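Local atomic coordinates of secreted protein (Streptomyces lividans TK24, PDB entry 5LXZ), a protein that binds copper in a metalloradical site of the AA5 (galactose oxidase) type and probably acts as a secreted oxidase. Residues A300-A314 and T354-V367. The protein carries 1 engineered substitution. Sequence-based numbering, arbitrary orientation.
Sequences ALFLMQNGKIFYSGA and TVLLPPAQDEKYMV. With EDO (1,2-ethanediol), chain N.
Two successive blades of the galactose-oxidase-like beta-propeller, the first of them a Kelch motif, pack together here: the hairpins 300-314 and 354-367, each the first two strands of a four-stranded antiparallel sheet, meet through a buried aromatic cluster with polar contacts at both ends. With CG anti to the carbonyl carbon (chi1 -70°), the Tyr365 ring reaches between Phe310 and Phe302. Phe310 CD2 sits over the centre of one face of the Tyr365 ring, 3.6 Å above its plane, while Leu356 CD1 covers the opposite face nearer the rim. The edge of Tyr365 is turned toward the face of Phe302 in an offset edge-to-face pair, with planes at 63°, and Tyr365 CE2 reaches Phe302 CB at 3.5 Å. A serine in place of Tyr365 would probably leave a gap between the two hairpins and set the rings of Phe302 and Phe310 free to shift. At one end, Thr354 CG2 touches Phe302 CE1, and Thr354 OG1 is hydrogen-bonded to Ser312 OG at 2.8 Å; that serine oxygen also accepts from Ala314 N in an ST turn. At the other, Glu363 grips the beta turn Met304–Gly307: its OE1 takes a nearly straight bond from Gln305 N, arriving from above the carboxylate plane, and another from a water held by Asn306 N. The Gln305 amide stacks on the Glu363 carboxylate, planes 17° apart, and Gln305 NE2 donates to Gln361 O at 3.0 Å, from above that carbonyl's plane.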
loop_
_atom_site.group_PDB
_atom_site.type_symbol
_atom_site.label_atom_id
_atom_site.label_comp_id
_atom_site.label_asym_id
_atom_site.label_seq_id
_atom_site.Cartn_x
_atom_site.Cartn_y
_atom_site.Cartn_z
ATOM N N ALA A 300 2.637 1.679 -6.469
ATOM C CA ALA A 300 2.918 0.255 -6.513
ATOM C C ALA A 300 4.133 -0.020 -7.380
ATOM O O ALA A 300 4.023 -0.047 -8.600
ATOM C CB ALA A 300 1.704 -0.493 -7.024
ATOM N N LEU A 301 5.284 -0.204 -6.731
ATOM C CA LEU A 301 6.586 -0.279 -7.393
ATOM C C LEU A 301 7.209 -1.650 -7.122
ATOM O O LEU A 301 7.525 -1.961 -5.976
ATOM C CB LEU A 301 7.518 0.793 -6.855
ATOM C CG LEU A 301 7.047 2.230 -7.036
ATOM C CD1 LEU A 301 8.026 3.190 -6.357
ATOM C CD2 LEU A 301 6.923 2.605 -8.502
ATOM N N PHE A 302 7.449 -2.399 -8.180
ATOM C CA PHE A 302 7.938 -3.782 -8.047
ATOM C C PHE A 302 9.258 -3.946 -8.779
ATOM O O PHE A 302 9.407 -3.491 -9.914
ATOM C CB PHE A 302 6.943 -4.742 -8.675
ATOM C CG PHE A 302 5.653 -4.894 -7.891
ATOM C CD1 PHE A 302 4.639 -3.988 -8.010
ATOM C CD2 PHE A 302 5.481 -5.953 -7.029
ATOM C CE1 PHE A 302 3.477 -4.132 -7.266
ATOM C CE2 PHE A 302 4.327 -6.117 -6.313
ATOM C CZ PHE A 302 3.336 -5.183 -6.409
ATOM N N LEU A 303 10.169 -4.719 -8.187
ATOM C CA LEU A 303 11.415 -5.027 -8.866
ATOM C C LEU A 303 11.211 -6.078 -9.939
ATOM O O LEU A 303 10.747 -7.200 -9.664
ATOM C CB LEU A 303 12.443 -5.519 -7.847
ATOM C CG LEU A 303 13.833 -5.818 -8.390
ATOM C CD1 LEU A 303 14.533 -4.565 -8.884
ATOM C CD2 LEU A 303 14.630 -6.426 -7.230
ATOM N N MET A 304 11.683 -5.760 -11.148
ATOM C CA MET A 304 11.622 -6.623 -12.310
ATOM C C MET A 304 12.930 -7.432 -12.443
ATOM O O MET A 304 13.977 -7.067 -11.886
ATOM C CB MET A 304 11.452 -5.776 -13.559
ATOM C CG MET A 304 10.211 -4.907 -13.525
ATOM S SD MET A 304 10.208 -3.625 -14.817
ATOM C CE MET A 304 10.656 -4.527 -16.317
ATOM N N GLN A 305 12.880 -8.462 -13.254
ATOM C CA GLN A 305 14.067 -9.321 -13.425
ATOM C C GLN A 305 15.238 -8.641 -14.056
ATOM O O GLN A 305 16.366 -9.084 -13.840
ATOM C CB GLN A 305 13.688 -10.564 -14.218
ATOM C CG GLN A 305 12.937 -11.511 -13.328
ATOM C CD GLN A 305 12.401 -12.702 -14.076
ATOM O OE1 GLN A 305 13.078 -13.288 -14.918
ATOM N NE2 GLN A 305 11.167 -13.037 -13.817
ATOM N N ASN A 306 15.006 -7.565 -14.824
ATOM C CA ASN A 306 16.119 -6.781 -15.357
ATOM C C ASN A 306 16.645 -5.685 -14.422
ATOM O O ASN A 306 17.452 -4.869 -14.821
ATOM C CB ASN A 306 15.754 -6.233 -16.735
ATOM C CG ASN A 306 14.662 -5.185 -16.688
ATOM O OD1 ASN A 306 14.152 -4.825 -15.613
ATOM N ND2 ASN A 306 14.259 -4.728 -17.862
ATOM N N GLY A 307 16.109 -5.616 -13.203
ATOM C CA GLY A 307 16.544 -4.643 -12.221
ATOM C C GLY A 307 15.849 -3.303 -12.240
ATOM O O GLY A 307 16.085 -2.477 -11.396
ATOM N N LYS A 308 15.032 -3.095 -13.258
ATOM C CA LYS A 308 14.192 -1.920 -13.319
ATOM C C LYS A 308 12.992 -2.121 -12.423
ATOM O O LYS A 308 12.735 -3.196 -11.934
ATOM C CB LYS A 308 13.803 -1.594 -14.776
ATOM C CG LYS A 308 15.049 -1.426 -15.664
ATOM C CD LYS A 308 14.682 -0.942 -17.060
ATOM C CE LYS A 308 15.951 -0.971 -17.945
ATOM N NZ LYS A 308 15.709 -0.622 -19.371
ATOM N N ILE A 309 12.289 -1.030 -12.199
ATOM C CA ILE A 309 11.123 -1.010 -11.346
ATOM C C ILE A 309 9.876 -0.845 -12.193
ATOM O O ILE A 309 9.795 0.088 -13.015
ATOM C CB ILE A 309 11.229 0.135 -10.334
ATOM C CG1 ILE A 309 12.241 -0.167 -9.240
ATOM C CG2 ILE A 309 9.864 0.467 -9.673
ATOM C CD1 ILE A 309 11.864 -1.257 -8.226
ATOM N N PHE A 310 8.903 -1.739 -11.994
ATOM C CA PHE A 310 7.637 -1.596 -12.615
ATOM C C PHE A 310 6.692 -0.834 -11.729
ATOM O O PHE A 310 6.491 -1.213 -10.584
ATOM C CB PHE A 310 7.033 -2.961 -12.939
ATOM C CG PHE A 310 5.703 -2.883 -13.651
ATOM C CD1 PHE A 310 5.606 -2.182 -14.847
ATOM C CD2 PHE A 310 4.578 -3.418 -13.117
ATOM C CE1 PHE A 310 4.401 -2.117 -15.521
ATOM C CE2 PHE A 310 3.353 -3.349 -13.800
ATOM C CZ PHE A 310 3.287 -2.702 -14.986
ATOM N N TYR A 311 6.166 0.258 -12.281
ATOM C CA TYR A 311 5.085 1.030 -11.627
ATOM C C TYR A 311 3.823 0.626 -12.298
ATOM O O TYR A 311 3.630 0.902 -13.487
ATOM C CB TYR A 311 5.351 2.507 -11.783
ATOM C CG TYR A 311 4.216 3.411 -11.347
ATOM C CD1 TYR A 311 3.622 3.270 -10.076
ATOM C CD2 TYR A 311 3.757 4.426 -12.152
ATOM C CE1 TYR A 311 2.603 4.118 -9.663
ATOM C CE2 TYR A 311 2.801 5.301 -11.713
ATOM C CZ TYR A 311 2.216 5.142 -10.471
ATOM O OH TYR A 311 1.266 5.990 -9.971
ATOM N N SER A 312 2.889 0.069 -11.526
ATOM C CA SER A 312 1.669 -0.460 -12.111
ATOM C C SER A 312 0.651 0.657 -12.360
ATOM O O SER A 312 -0.332 0.396 -13.040
ATOM C CB SER A 312 1.032 -1.502 -11.208
ATOM O OG SER A 312 0.439 -0.878 -10.073
ATOM N N GLY A 313 0.863 1.827 -11.801
ATOM C CA GLY A 313 -0.105 2.909 -11.812
ATOM C C GLY A 313 -0.970 2.975 -10.563
ATOM O O GLY A 313 -1.540 4.031 -10.273
ATOM N N ALA A 314 -1.053 1.893 -9.799
ATOM C CA ALA A 314 -1.863 1.884 -8.573
ATOM C C ALA A 314 -1.196 2.747 -7.530
ATOM O O ALA A 314 0.047 2.763 -7.434
ATOM C CB ALA A 314 -2.036 0.466 -8.040
ATOM N N THR A 354 -2.423 -4.358 -6.756
ATOM C CA THR A 354 -1.487 -4.833 -7.747
ATOM C C THR A 354 -0.866 -6.108 -7.220
ATOM O O THR A 354 -0.439 -6.127 -6.057
ATOM C CB THR A 354 -0.338 -3.851 -7.974
ATOM O OG1 THR A 354 -0.853 -2.537 -8.222
ATOM C CG2 THR A 354 0.518 -4.290 -9.130
ATOM N N VAL A 355 -0.760 -7.108 -8.081
ATOM C CA VAL A 355 -0.117 -8.383 -7.741
ATOM C C VAL A 355 0.803 -8.791 -8.849
ATOM O O VAL A 355 0.415 -8.732 -10.030
ATOM C CB VAL A 355 -1.189 -9.496 -7.532
ATOM C CG1 VAL A 355 -0.557 -10.820 -7.235
ATOM C CG2 VAL A 355 -2.098 -9.143 -6.370
ATOM N N LEU A 356 1.995 -9.247 -8.463
ATOM C CA LEU A 356 2.892 -9.975 -9.361
ATOM C C LEU A 356 2.372 -11.407 -9.368
ATOM O O LEU A 356 2.440 -12.082 -8.340
ATOM C CB LEU A 356 4.329 -9.865 -8.897
ATOM C CG LEU A 356 5.358 -10.713 -9.630
ATOM C CD1 LEU A 356 5.280 -10.586 -11.130
ATOM C CD2 LEU A 356 6.725 -10.312 -9.137
ATOM N N LEU A 357 1.718 -11.806 -10.447
ATOM C CA LEU A 357 1.054 -13.093 -10.479
ATOM C C LEU A 357 2.008 -14.243 -10.316
ATOM O O LEU A 357 3.164 -14.158 -10.714
ATOM C CB LEU A 357 0.278 -13.285 -11.775
ATOM C CG LEU A 357 -0.852 -12.294 -12.009
ATOM C CD1 LEU A 357 -1.381 -12.470 -13.433
ATOM C CD2 LEU A 357 -1.973 -12.483 -11.009
ATOM N N PRO A 358 1.514 -15.345 -9.728
ATOM C CA PRO A 358 2.329 -16.534 -9.584
ATOM C C PRO A 358 2.396 -17.294 -10.909
ATOM O O PRO A 358 1.370 -17.356 -11.599
ATOM C CB PRO A 358 1.588 -17.322 -8.500
ATOM C CG PRO A 358 0.195 -16.908 -8.574
ATOM C CD PRO A 358 0.188 -15.494 -9.100
ATOM N N PRO A 359 3.539 -17.859 -11.327
ATOM C CA PRO A 359 4.838 -17.684 -10.706
ATOM C C PRO A 359 5.494 -16.391 -11.131
ATOM O O PRO A 359 5.342 -15.952 -12.272
ATOM C CB PRO A 359 5.632 -18.877 -11.236
ATOM C CG PRO A 359 5.074 -19.089 -12.607
ATOM C CD PRO A 359 3.608 -18.731 -12.528
ATOM N N ALA A 360 6.285 -15.815 -10.226
ATOM C CA ALA A 360 6.956 -14.555 -10.459
ATOM C C ALA A 360 7.892 -14.556 -11.646
ATOM O O ALA A 360 8.136 -13.523 -12.243
ATOM C CB ALA A 360 7.702 -14.120 -9.220
ATOM N N GLN A 361 8.391 -15.732 -12.008
ATOM C CA GLN A 361 9.194 -15.842 -13.213
ATOM C C GLN A 361 8.534 -15.228 -14.449
ATOM O O GLN A 361 9.242 -14.738 -15.332
ATOM C CB GLN A 361 9.493 -17.317 -13.523
ATOM C CG GLN A 361 10.593 -17.876 -12.652
ATOM C CD GLN A 361 10.122 -18.571 -11.375
ATOM O OE1 GLN A 361 9.034 -18.317 -10.837
ATOM N NE2 GLN A 361 10.946 -19.519 -10.904
ATOM N N ASP A 362 7.208 -15.323 -14.534
ATOM C CA ASP A 362 6.515 -14.903 -15.761
ATOM C C ASP A 362 6.423 -13.396 -15.920
ATOM O O ASP A 362 6.133 -12.923 -17.014
ATOM C CB ASP A 362 5.146 -15.546 -15.812
ATOM C CG ASP A 362 5.209 -17.070 -15.955
ATOM O OD1 ASP A 362 6.296 -17.666 -16.168
ATOM O OD2 ASP A 362 4.139 -17.670 -15.808
ATOM N N GLU A 363 6.645 -12.622 -14.850
ATOM C CA GLU A 363 6.620 -11.141 -14.913
ATOM C C GLU A 363 5.303 -10.620 -15.436
ATOM O O GLU A 363 5.269 -9.632 -16.168
ATOM C CB GLU A 363 7.805 -10.579 -15.714
ATOM C CG GLU A 363 9.145 -11.113 -15.254
ATOM C CD GLU A 363 10.315 -10.234 -15.679
ATOM O OE1 GLU A 363 10.522 -9.128 -15.070
ATOM O OE2 GLU A 363 11.051 -10.688 -16.622
ATOM N N LYS A 364 4.218 -11.275 -15.012
ATOM C CA LYS A 364 2.888 -10.797 -15.308
ATOM C C LYS A 364 2.285 -10.119 -14.087
ATOM O O LYS A 364 2.227 -10.709 -13.006
ATOM C CB LYS A 364 1.987 -11.935 -15.761
ATOM C CG LYS A 364 2.368 -12.512 -17.111
ATOM C CD LYS A 364 1.357 -13.560 -17.553
ATOM C CE LYS A 364 1.773 -14.248 -18.834
ATOM N NZ LYS A 364 0.609 -15.014 -19.371
ATOM N N TYR A 365 1.862 -8.870 -14.277
ATOM C CA TYR A 365 1.348 -8.036 -13.175
ATOM C C TYR A 365 -0.108 -7.771 -13.405
ATOM O O TYR A 365 -0.477 -7.478 -14.534
ATOM C CB TYR A 365 2.107 -6.720 -13.113
ATOM C CG TYR A 365 3.512 -6.824 -12.663
ATOM C CD1 TYR A 365 4.522 -7.166 -13.535
ATOM C CD2 TYR A 365 3.834 -6.645 -11.340
ATOM C CE1 TYR A 365 5.834 -7.275 -13.098
ATOM C CE2 TYR A 365 5.132 -6.788 -10.904
ATOM C CZ TYR A 365 6.113 -7.088 -11.773
ATOM O OH TYR A 365 7.434 -7.205 -11.341
ATOM N N MET A 366 -0.915 -7.863 -12.371
ATOM C CA MET A 366 -2.345 -7.598 -12.452
ATOM C C MET A 366 -2.714 -6.451 -11.545
ATOM O O MET A 366 -2.337 -6.422 -10.374
ATOM C CB MET A 366 -3.126 -8.832 -12.098
ATOM C CG MET A 366 -4.624 -8.592 -12.132
ATOM S SD MET A 366 -5.605 -9.952 -11.442
ATOM C CE MET A 366 -5.634 -10.853 -12.908
ATOM N N VAL A 367 -3.424 -5.468 -12.106
ATOM C CA VAL A 367 -4.001 -4.342 -11.406
ATOM C C VAL A 367 -5.523 -4.569 -11.303
ATOM O O VAL A 367 -6.141 -4.961 -12.294
ATOM C CB VAL A 367 -3.671 -3.034 -12.123
ATOM C CG1 VAL A 367 -4.410 -1.902 -11.502
ATOM C CG2 VAL A 367 -2.175 -2.755 -12.128
HETATM C C1 EDO N . 18.722 -1.692 -9.750
HETATM O O1 EDO N . 17.536 -2.297 -9.192
HETATM C C2 EDO N . 19.615 -1.040 -8.702
HETATM O O2 EDO N . 19.983 -1.969 -7.700
HETATM O O HOH W 1 9.652 -11.184 -11.855
HETATM O O HOH W 2 12.484 -7.823 -16.651
#